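Local atomic coordinates of D-ribose pyranase (Bacillus subtilis, PDB entry 1OGD), a protein that probably catalyses the interconversion of the beta-pyran and beta-furan forms of D-ribose, working as a decamer built from two pentamers. Residues 24-29 with 121-126. Sequence-based numbering, arbitrary orientation.
Sequences IVIADA and ANCILQ. With RIP (beta-D-ribopyranose), chain G.
Ile26 reaches across to Cys123 and Leu125 on one face of an antiparallel strand pair, its CD1 lying 3.9 Å from Leu125 CD1. Ile26 CG1 stands anti to the carbonyl carbon (chi1 -63°) and chi2 is extended, which carries CD1 to the neighbouring strand, where it also meets Cys123 SG. Ile24 lays CG1 beside Leu125 CB on this face; on the other, Val25 CG2 touches Ile124 CG1 at 3.7 Å. Beta-branched Ile24, Val25, Ile26 and Ile124 favour the extended backbone and give both buried faces apolar surface, while small Cys123 leaves room for Ile26 CD1. Four backbone hydrogen bonds tie Ile24 to Leu125 and Ile26 to Cys123, the straightest from Ile26 N to Cys123 O (2.9 Å, 174°).

Beyond the pairing the strands give way to the sugar pocket. Asp28 suits it because a carboxylate offers two acceptors to neighbouring ribopyranose hydroxyls: O3 donates to OD1 at a very short 2.5 Å, O2 to OD2 at 2.7 Å. An alanine here would probably take from O2 and O3 the acceptors that fix them, leaving the sugar freer to turn.

Both strands are central in the mixed sheet: 110-113 flanks 23-27, and 64-70 flanks 123-127. Helix 51-61 covers the Ile26 and Leu125 face, while helix 98-104 packs against Ile124.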
loop_
_atom_site.group_PDB
_atom_site.type_symbol
_atom_site.label_atom_id
_atom_site.label_comp_id
_atom_site.label_asym_id
_atom_site.label_seq_id
_atom_site.Cartn_x
_atom_site.Cartn_y
_atom_site.Cartn_z
ATOM N N ILE A 24 0.818 -9.135 25.080
ATOM C CA ILE A 24 2.030 -9.219 24.283
ATOM C C ILE A 24 2.643 -10.555 24.681
ATOM O O ILE A 24 2.373 -11.066 25.769
ATOM C CB ILE A 24 3.042 -8.075 24.556
ATOM C CG1 ILE A 24 3.551 -8.134 25.990
ATOM C CG2 ILE A 24 2.403 -6.725 24.255
ATOM C CD1 ILE A 24 4.673 -7.149 26.247
ATOM N N VAL A 25 3.456 -11.124 23.802
ATOM C CA VAL A 25 4.068 -12.413 24.075
ATOM C C VAL A 25 5.586 -12.324 24.070
ATOM O O VAL A 25 6.168 -11.632 23.238
ATOM C CB VAL A 25 3.631 -13.458 23.007
ATOM C CG1 VAL A 25 4.238 -14.828 23.320
ATOM C CG2 VAL A 25 2.112 -13.547 22.954
ATOM N N ILE A 26 6.222 -12.999 25.024
ATOM C CA ILE A 26 7.678 -13.058 25.079
ATOM C C ILE A 26 7.908 -14.513 24.724
ATOM O O ILE A 26 7.364 -15.406 25.373
ATOM C CB ILE A 26 8.231 -12.772 26.485
ATOM C CG1 ILE A 26 7.877 -11.341 26.900
ATOM C CG2 ILE A 26 9.747 -12.928 26.476
ATOM C CD1 ILE A 26 8.196 -11.022 28.352
ATOM N N ALA A 27 8.702 -14.766 23.694
ATOM C CA ALA A 27 8.895 -16.139 23.253
ATOM C C ALA A 27 10.326 -16.606 23.145
ATOM O O ALA A 27 11.249 -15.800 23.047
ATOM C CB ALA A 27 8.208 -16.324 21.899
ATOM N N ASP A 28 10.503 -17.926 23.169
ATOM C CA ASP A 28 11.825 -18.500 22.988
ATOM C C ASP A 28 12.027 -18.537 21.473
ATOM O O ASP A 28 11.123 -18.160 20.720
ATOM C CB ASP A 28 11.928 -19.901 23.623
ATOM C CG ASP A 28 10.897 -20.894 23.088
ATOM O OD1 ASP A 28 10.329 -21.632 23.924
ATOM O OD2 ASP A 28 10.667 -20.961 21.858
ATOM N N ALA A 29 13.200 -18.972 21.028
ATOM C CA ALA A 29 13.511 -19.000 19.605
ATOM C C ALA A 29 12.691 -19.957 18.733
ATOM O O ALA A 29 12.769 -19.894 17.500
ATOM C CB ALA A 29 14.997 -19.281 19.416
ATOM N N ALA A 121 9.897 -21.691 27.154
ATOM C CA ALA A 121 10.242 -20.428 27.783
ATOM C C ALA A 121 9.446 -19.339 27.061
ATOM O O ALA A 121 10.016 -18.531 26.333
ATOM C CB ALA A 121 11.734 -20.161 27.655
ATOM N N ASN A 122 8.126 -19.352 27.254
ATOM C CA ASN A 122 7.231 -18.370 26.641
ATOM C C ASN A 122 6.182 -17.925 27.650
ATOM O O ASN A 122 5.771 -18.697 28.513
ATOM C CB ASN A 122 6.463 -18.954 25.442
ATOM C CG ASN A 122 7.341 -19.732 24.486
ATOM O OD1 ASN A 122 7.346 -20.964 24.502
ATOM N ND2 ASN A 122 8.085 -19.024 23.644
ATOM N N CYS A 123 5.736 -16.682 27.541
ATOM C CA CYS A 123 4.683 -16.205 28.424
ATOM C C CYS A 123 3.952 -15.024 27.811
ATOM O O CYS A 123 4.505 -14.284 26.999
ATOM C CB CYS A 123 5.239 -15.814 29.797
ATOM S SG CYS A 123 6.167 -14.286 29.827
ATOM N N ILE A 124 2.696 -14.873 28.204
ATOM C CA ILE A 124 1.863 -13.780 27.739
ATOM C C ILE A 124 1.663 -12.823 28.906
ATOM O O ILE A 124 1.291 -13.245 30.008
ATOM C CB ILE A 124 0.477 -14.288 27.282
ATOM C CG1 ILE A 124 0.613 -15.052 25.963
ATOM C CG2 ILE A 124 -0.493 -13.119 27.142
ATOM C CD1 ILE A 124 -0.676 -15.725 25.513
ATOM N N LEU A 125 1.934 -11.543 28.676
ATOM C CA LEU A 125 1.738 -10.539 29.715
ATOM C C LEU A 125 0.463 -9.786 29.371
ATOM O O LEU A 125 0.333 -9.242 28.273
ATOM C CB LEU A 125 2.914 -9.561 29.763
ATOM C CG LEU A 125 4.309 -10.143 29.987
ATOM C CD1 LEU A 125 5.325 -9.012 30.042
ATOM C CD2 LEU A 125 4.333 -10.952 31.275
ATOM N N GLN A 126 -0.488 -9.778 30.298
ATOM C CA GLN A 126 -1.744 -9.078 30.082
ATOM C C GLN A 126 -1.677 -7.720 30.768
ATOM O O GLN A 126 -1.474 -7.631 31.982
ATOM C CB GLN A 126 -2.913 -9.890 30.637
ATOM C CG GLN A 126 -4.265 -9.399 30.152
ATOM C CD GLN A 126 -5.405 -10.271 30.628
ATOM O OE1 GLN A 126 -6.015 -10.005 31.665
ATOM N NE2 GLN A 126 -5.693 -11.331 29.878
HETATM C C1 RIP G . 7.753 -24.307 20.319
HETATM C C2 RIP G . 8.421 -23.554 21.441
HETATM C C3 RIP G . 8.269 -24.334 22.738
HETATM C C4 RIP G . 8.759 -25.774 22.655
HETATM C C5 RIP G . 8.029 -26.442 21.495
HETATM O O1 RIP G . 6.346 -24.297 20.456
HETATM O O2 RIP G . 9.781 -23.390 21.098
HETATM O O3 RIP G . 8.907 -23.659 23.791
HETATM O O4 RIP G . 10.148 -25.829 22.398
HETATM O O5 RIP G . 8.153 -25.702 20.261
#